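Putative HAD family hydrolase (Streptomyces avermitilis, PDB 3MMZ) probably hydrolyses phosphate esters as the KdsC-type HAD domain of a larger protein that probably also makes CMP-N-acylneuraminate from CTP. Local coordinates at residues D[17-20]-D[21-25]; D[142-145]-D[146-150]; D[128-132]-D[133-137]. All blocks are in the same frame, centred on the assembly; numbering follows the deposited sequence. Where two conformers were deposited one is given.

All three contacts are local, formed where the chain leaves a strand of the parallel sheet. Contact 1 is fully buried and holds the metal loop after strand 14-17; its chemistry is that of carboxylate, carbonyl and hydroxyl groups around calcium. Contact 2 is mostly buried with an exposed rim, contact 3 is farthest from the chain centre and partly buried, and both touch the fourth subunit. Contact 2 uses glycines at positive phi to turn the chain into helix 150-159, whereas contact 3 starts helix 132-137 and adds an ion pair and a second calcium. Ser129 OG, in contact 3, receives a probable hydrogen bond from Gly146 N of contact 2, and Asp25 of contact 1 packs on Gly146.

Contact 1 of 3, residues D[17-20]-D[21-25]; sequences LDFD and GTQTD. With CA (calcium ion), chain M.
Asp18 OD2 is shared by a metal and a hydroxyl: it binds the calcium ion at 2.4 Å and also accepts a hydrogen bond from Thr22 OG1 at 2.8 Å. The hydroxyl comes to its anti lone pair, on the side away from OD1, and so helps to fix the rotation of the carboxylate. Asp18 CG stands anti to the backbone N (chi1 173°), which carries the group to the metal. Asp20 contributes its backbone O rather than its carboxylate; three waters and Asn110 complete the shell. Asp18, Asp20 and Thr22 fit the DxDx(T/V) motif of HAD phosphatases, whose first aspartate is the nucleophile in characterised members; that role is probable here.

Next to the metal site the chain folds round one carbonyl. Phe19 O takes Gln23 N in its plane at 2.8 Å and Thr22 N from above that plane. Gln23 then reaches back with an extended chain, and its NE2 gives Asp18 O an almost straight bond (176°), the oxygen lying in the amide plane. The same NE2 sits at the rim of the Phe19 ring, 3.7 Å from CD1, with ring and amide planes nearly perpendicular. Thr24 CG2 covers one face of that ring in a CH-pi contact, while its OG1 accepts from Gly21 N and donates a hydrogen bond to a water that in turn donates to Asp20 OD1. Glycine suits position 21 because its positive phi would jam a CB against Asp20 O.

The loop leaves strand 14-17, central in the parallel sheet, and leads to strand 27-31. Leu17 and Thr22 pack on Val108 of strand 105-109, and Phe19 touches Val69 and Arg72 of helix 68-76 and Val38 and Val40 of strand 36-41.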
loop_
_atom_site.group_PDB
_atom_site.type_symbol
_atom_site.label_atom_id
_atom_site.label_comp_id
_atom_site.label_asym_id
_atom_site.label_seq_id
_atom_site.Cartn_x
_atom_site.Cartn_y
_atom_site.Cartn_z
ATOM N N LEU D 17 -12.845 -21.857 -15.329
ATOM C CA LEU D 17 -12.628 -20.477 -14.877
ATOM C C LEU D 17 -13.845 -19.582 -15.096
ATOM O O LEU D 17 -14.392 -19.512 -16.194
ATOM C CB LEU D 17 -11.409 -19.864 -15.593
ATOM C CG LEU D 17 -10.094 -20.648 -15.568
ATOM C CD1 LEU D 17 -9.091 -20.027 -16.537
ATOM C CD2 LEU D 17 -9.493 -20.718 -14.172
ATOM N N ASP D 18 -14.269 -18.910 -14.031
ATOM C CA ASP D 18 -15.114 -17.739 -14.150
ATOM C C ASP D 18 -14.318 -16.633 -14.875
ATOM O O ASP D 18 -13.092 -16.712 -14.957
ATOM C CB ASP D 18 -15.564 -17.292 -12.760
ATOM C CG ASP D 18 -16.306 -15.976 -12.783
ATOM O OD1 ASP D 18 -17.306 -15.854 -13.523
ATOM O OD2 ASP D 18 -15.874 -15.054 -12.074
ATOM N N PHE D 19 -15.000 -15.624 -15.418
ATOM C CA PHE D 19 -14.304 -14.567 -16.163
ATOM C C PHE D 19 -14.212 -13.234 -15.421
ATOM O O PHE D 19 -13.172 -12.941 -14.831
ATOM C CB PHE D 19 -14.888 -14.379 -17.566
ATOM C CG PHE D 19 -14.136 -13.377 -18.407
ATOM C CD1 PHE D 19 -12.874 -13.683 -18.922
ATOM C CD2 PHE D 19 -14.691 -12.138 -18.688
ATOM C CE1 PHE D 19 -12.180 -12.765 -19.708
ATOM C CE2 PHE D 19 -14.011 -11.211 -19.475
ATOM C CZ PHE D 19 -12.749 -11.524 -19.980
ATOM N N ASP D 20 -15.280 -12.433 -15.426
ATOM C CA ASP D 20 -15.231 -11.133 -14.734
ATOM C C ASP D 20 -14.961 -11.310 -13.242
ATOM O O ASP D 20 -15.652 -12.065 -12.568
ATOM C CB ASP D 20 -16.521 -10.329 -14.938
ATOM C CG ASP D 20 -16.734 -9.922 -16.388
ATOM O OD1 ASP D 20 -16.223 -8.857 -16.802
ATOM O OD2 ASP D 20 -17.425 -10.667 -17.113
ATOM N N GLY D 21 -13.934 -10.624 -12.742
ATOM C CA GLY D 21 -13.640 -10.643 -11.316
ATOM C C GLY D 21 -12.669 -11.746 -10.941
ATOM O O GLY D 21 -12.123 -11.747 -9.830
ATOM N N THR D 22 -12.437 -12.654 -11.892
ATOM C CA THR D 22 -11.576 -13.823 -11.682
ATOM C C THR D 22 -10.349 -13.735 -12.586
ATOM O O THR D 22 -9.216 -13.819 -12.104
ATOM C CB THR D 22 -12.371 -15.146 -11.889
ATOM O OG1 THR D 22 -13.347 -15.263 -10.845
ATOM C CG2 THR D 22 -11.448 -16.382 -11.860
ATOM N N GLN D 23 -10.588 -13.552 -13.885
ATOM C CA GLN D 23 -9.527 -13.222 -14.849
ATOM C C GLN D 23 -9.426 -11.708 -15.053
ATOM O O GLN D 23 -8.571 -11.232 -15.801
ATOM C CB GLN D 23 -9.813 -13.901 -16.190
ATOM C CG GLN D 23 -9.834 -15.403 -16.103
ATOM C CD GLN D 23 -10.175 -16.064 -17.429
ATOM O OE1 GLN D 23 -9.411 -15.985 -18.392
ATOM N NE2 GLN D 23 -11.338 -16.697 -17.488
ATOM N N THR D 24 -10.332 -10.960 -14.415
ATOM C CA THR D 24 -10.311 -9.489 -14.467
ATOM C C THR D 24 -10.490 -8.945 -13.057
ATOM O O THR D 24 -10.857 -9.685 -12.149
ATOM C CB THR D 24 -11.459 -8.896 -15.329
ATOM O OG1 THR D 24 -12.681 -8.911 -14.578
ATOM C CG2 THR D 24 -11.643 -9.648 -16.657
ATOM N N ASP D 25 -10.258 -7.645 -12.891
ATOM C CA ASP D 25 -10.473 -6.970 -11.606
ATOM C C ASP D 25 -11.945 -6.560 -11.374
ATOM O O ASP D 25 -12.229 -5.736 -10.489
ATOM C CB ASP D 25 -9.538 -5.752 -11.488
ATOM C CG ASP D 25 -9.823 -4.672 -12.542
ATOM O OD1 ASP D 25 -10.757 -4.818 -13.350
ATOM O OD2 ASP D 25 -9.100 -3.661 -12.575
HETATM CA CA CA M . -17.397 -13.207 -11.587
HETATM O O HOH W 1 -18.737 -12.987 -13.562
HETATM O O HOH W 2 -14.473 -7.303 -15.519
HETATM O O HOH W 3 -17.864 -11.001 -10.949
HETATM O O HOH W 4 -18.924 -14.683 -10.589
#

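Contact 2 of 3, residues D[142-145]-D[146-150]; sequences TTVP and GGDGA
Val144 CG1 presses on the backbone of the turn that follows it, 3.2 Å from Asp148 O and 3.6 Å from Gly149 C. With CG1 anti to the backbone N (chi1 174°), this methyl is directed at the returning chain, and a branched valine fills the bend without adding a polar group. Deeper in, Ala150 CB lies 3.4 Å from Val144 O and also approaches Pro145 O; a methyl is small enough to fit beside the two carbonyls. Thr142 OG1 gives Val144 O a hydrogen bond of 2.7 Å, tilted 25° from the carbonyl plane, which braces the loop from its other end.

The outer side is looser. Asp148 is exposed and was modelled in two conformers, so the packing of its side chain against the Pro145 ring, found in one of them, is doubtful. Thr143 is exposed too, but its OG1 is held by a hydrogen bond to Glu153 of the following helix.

Asp148 N closes the bend on Pro145 O at 3.1 Å. This is a type II beta turn from Pro145 to Asp148: the positive phi of Gly147 suits glycine, and Gly149, also at positive phi, is the N-cap of helix 150-159. The turn thus joins strand 140-141, outermost in this chain's parallel sheet, to that helix of the Rossmann-like HAD fold.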
loop_
_atom_site.group_PDB
_atom_site.type_symbol
_atom_site.label_atom_id
_atom_site.label_comp_id
_atom_site.label_asym_id
_atom_site.label_seq_id
_atom_site.Cartn_x
_atom_site.Cartn_y
_atom_site.Cartn_z
ATOM N N THR D 142 -6.434 -17.761 -3.422
ATOM C CA THR D 142 -5.182 -17.219 -3.953
ATOM C C THR D 142 -4.755 -16.019 -3.112
ATOM O O THR D 142 -5.573 -15.439 -2.387
ATOM C CB THR D 142 -5.292 -16.797 -5.437
ATOM O OG1 THR D 142 -6.143 -15.649 -5.546
ATOM C CG2 THR D 142 -5.824 -17.939 -6.300
ATOM N N THR D 143 -3.473 -15.661 -3.194
ATOM C CA THR D 143 -2.989 -14.438 -2.555
ATOM C C THR D 143 -3.142 -13.246 -3.500
ATOM O O THR D 143 -3.310 -12.107 -3.065
ATOM C CB THR D 143 -1.503 -14.570 -2.142
ATOM O OG1 THR D 143 -0.708 -14.815 -3.305
ATOM C CG2 THR D 143 -1.314 -15.705 -1.187
ATOM N N VAL D 144 -3.089 -13.521 -4.802
ATOM C CA VAL D 144 -3.138 -12.488 -5.837
ATOM C C VAL D 144 -4.596 -12.254 -6.242
ATOM O O VAL D 144 -5.317 -13.221 -6.467
ATOM C CB VAL D 144 -2.309 -12.965 -7.084
ATOM C CG1 VAL D 144 -2.433 -12.011 -8.241
ATOM C CG2 VAL D 144 -0.830 -13.137 -6.697
ATOM N N PRO D 145 -5.039 -10.978 -6.337
ATOM C CA PRO D 145 -6.443 -10.737 -6.716
ATOM C C PRO D 145 -6.784 -10.974 -8.199
ATOM O O PRO D 145 -5.897 -11.104 -9.029
ATOM C CB PRO D 145 -6.659 -9.265 -6.352
ATOM C CG PRO D 145 -5.301 -8.639 -6.442
ATOM C CD PRO D 145 -4.301 -9.721 -6.082
ATOM N N GLY D 146 -8.078 -11.001 -8.522
ATOM C CA GLY D 146 -8.525 -11.151 -9.912
ATOM C C GLY D 146 -8.000 -10.030 -10.805
ATOM O O GLY D 146 -8.025 -8.851 -10.423
ATOM N N GLY D 147 -7.513 -10.405 -11.987
ATOM C CA GLY D 147 -6.946 -9.448 -12.937
ATOM C C GLY D 147 -5.481 -9.139 -12.698
ATOM O O GLY D 147 -4.846 -8.445 -13.511
ATOM N N ASP D 148 -4.946 -9.649 -11.588
ATOM C CA ASP D 148 -3.568 -9.378 -11.179
ATOM C C ASP D 148 -2.674 -10.625 -11.324
ATOM O O ASP D 148 -1.496 -10.598 -10.950
ATOM C CB ASP D 148 -3.568 -8.849 -9.733
ATOM C CG ASP D 148 -2.251 -8.202 -9.326
ATOM O OD1 ASP D 148 -1.531 -7.675 -10.198
ATOM O OD2 ASP D 148 -1.944 -8.210 -8.113
ATOM N N GLY D 149 -3.230 -11.712 -11.869
ATOM C CA GLY D 149 -2.485 -12.968 -12.061
ATOM C C GLY D 149 -2.852 -14.099 -11.113
ATOM O O GLY D 149 -2.014 -14.935 -10.774
ATOM N N ALA D 150 -4.116 -14.136 -10.703
ATOM C CA ALA D 150 -4.612 -15.185 -9.806
ATOM C C ALA D 150 -4.543 -16.567 -10.465
ATOM O O ALA D 150 -4.255 -17.553 -9.797
ATOM C CB ALA D 150 -6.042 -14.877 -9.366
#

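Contact 3 of 3, residues D[128-132]-D[133-137]; sequences ASAHD and VVRGA. With CA (calcium ion), chain F.
His131 O is gripped by two backbone N-H groups of the first helical turn. Arg135 N meets it at 3.1 Å, and Val134 N adds a weak bond at 2.9 Å. His131, the residue right before the helix, is thus the N-cap, its O taking the first i to i+4 bond from Arg135 N; Gly136 N to Asp132 O continues the pattern. The His131 imidazole runs alongside Val133, with CD2 3.3 Å from Val133 CG2. Ala130 CB meets Val134 CG1 at 3.8 Å, and Val134 goes on to touch Phe118 of helix 115-120.

Asp132, a first-turn residue whose negative charge suits a helix N-terminus, forms a salt bridge through OD1 to Arg135 NH1 at 3.3 Å; the two flat groups are turned 55° apart. Helix 132-137 follows strand 123-126 in the beta-alpha order of the HAD Rossmann-like core, and here it also faces the fourth subunit. The Arg135 chain bends at chi3 (77°), bringing CD within 3.3 Å of Ala130 O and NE to a water that bridges to Ala128 O. NH1 and NH2 hydrogen-bond to Val141 O and Thr142 O, respectively, of the fourth subunit.

Gly136 O binds the second calcium ion at 2.4 Å, together with Ala138 O and the same two carbonyls of the fourth subunit. One of the metal's waters donates to Arg135 O.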
loop_
_atom_site.group_PDB
_atom_site.type_symbol
_atom_site.label_atom_id
_atom_site.label_comp_id
_atom_site.label_asym_id
_atom_site.label_seq_id
_atom_site.Cartn_x
_atom_site.Cartn_y
_atom_site.Cartn_z
ATOM N N ALA D 128 -8.199 -13.813 -4.361
ATOM C CA ALA D 128 -7.991 -13.025 -3.149
ATOM C C ALA D 128 -9.032 -11.930 -2.976
ATOM O O ALA D 128 -9.432 -11.614 -1.841
ATOM C CB ALA D 128 -6.585 -12.425 -3.136
ATOM N N SER D 129 -9.479 -11.379 -4.107
ATOM C CA SER D 129 -10.435 -10.274 -4.134
ATOM C C SER D 129 -11.906 -10.726 -4.097
ATOM O O SER D 129 -12.816 -9.905 -4.236
ATOM C CB SER D 129 -10.195 -9.407 -5.383
ATOM O OG SER D 129 -10.088 -10.211 -6.549
ATOM N N ALA D 130 -12.145 -12.019 -3.902
ATOM C CA ALA D 130 -13.509 -12.547 -3.906
ATOM C C ALA D 130 -14.347 -11.970 -2.767
ATOM O O ALA D 130 -13.817 -11.547 -1.737
ATOM C CB ALA D 130 -13.514 -14.090 -3.849
ATOM N N HIS D 131 -15.659 -11.939 -2.978
ATOM C CA HIS D 131 -16.634 -11.632 -1.928
ATOM C C HIS D 131 -16.320 -12.454 -0.661
ATOM O O HIS D 131 -15.885 -13.608 -0.738
ATOM C CB HIS D 131 -18.040 -11.953 -2.464
ATOM C CG HIS D 131 -19.163 -11.573 -1.542
ATOM N ND1 HIS D 131 -20.001 -10.504 -1.787
ATOM C CD2 HIS D 131 -19.607 -12.140 -0.393
ATOM C CE1 HIS D 131 -20.905 -10.422 -0.826
ATOM N NE2 HIS D 131 -20.688 -11.405 0.034
ATOM N N ASP D 132 -16.525 -11.850 0.511
ATOM C CA ASP D 132 -16.153 -12.502 1.777
ATOM C C ASP D 132 -16.637 -13.946 1.935
ATOM O O ASP D 132 -15.857 -14.819 2.319
ATOM C CB ASP D 132 -16.603 -11.655 2.971
ATOM C CG ASP D 132 -15.789 -10.395 3.123
ATOM O OD1 ASP D 132 -14.663 -10.341 2.585
ATOM O OD2 ASP D 132 -16.264 -9.455 3.797
ATOM N N VAL D 133 -17.910 -14.204 1.625
ATOM C CA VAL D 133 -18.472 -15.563 1.770
ATOM C C VAL D 133 -17.843 -16.565 0.797
ATOM O O VAL D 133 -17.751 -17.756 1.084
ATOM C CB VAL D 133 -20.027 -15.596 1.670
ATOM C CG1 VAL D 133 -20.654 -14.682 2.724
ATOM C CG2 VAL D 133 -20.499 -15.226 0.279
ATOM N N VAL D 134 -17.396 -16.057 -0.349
ATOM C CA VAL D 134 -16.771 -16.880 -1.383
ATOM C C VAL D 134 -15.366 -17.311 -0.944
ATOM O O VAL D 134 -14.979 -18.464 -1.126
ATOM C CB VAL D 134 -16.731 -16.129 -2.744
ATOM C CG1 VAL D 134 -16.047 -16.970 -3.835
ATOM C CG2 VAL D 134 -18.143 -15.747 -3.181
ATOM N N ARG D 135 -14.607 -16.387 -0.355
ATOM C CA ARG D 135 -13.295 -16.737 0.207
ATOM C C ARG D 135 -13.426 -17.854 1.229
ATOM O O ARG D 135 -12.659 -18.823 1.208
ATOM C CB ARG D 135 -12.647 -15.518 0.857
ATOM C CG ARG D 135 -12.073 -14.530 -0.117
ATOM C CD ARG D 135 -12.015 -13.154 0.513
ATOM N NE ARG D 135 -10.931 -12.935 1.469
ATOM C CZ ARG D 135 -11.098 -12.627 2.761
ATOM N NH1 ARG D 135 -12.324 -12.535 3.290
ATOM N NH2 ARG D 135 -10.029 -12.403 3.536
ATOM N N GLY D 136 -14.429 -17.746 2.095
ATOM C CA GLY D 136 -14.689 -18.796 3.093
ATOM C C GLY D 136 -15.054 -20.139 2.468
ATOM O O GLY D 136 -14.498 -21.175 2.831
ATOM N N ALA D 137 -15.989 -20.108 1.517
ATOM C CA ALA D 137 -16.531 -21.311 0.875
ATOM C C ALA D 137 -15.510 -22.113 0.079
ATOM O O ALA D 137 -15.657 -23.319 -0.092
ATOM C CB ALA D 137 -17.703 -20.927 -0.029
HETATM CA CA CA F . -12.656 -22.703 3.092
HETATM O O HOH W 5 -8.312 -12.645 0.651
HETATM O O HOH W 6 -11.535 -20.683 2.743
HETATM O O HOH W 7 -12.363 -25.199 3.283
HETATM O O HOH W 8 -14.793 -24.012 3.511
#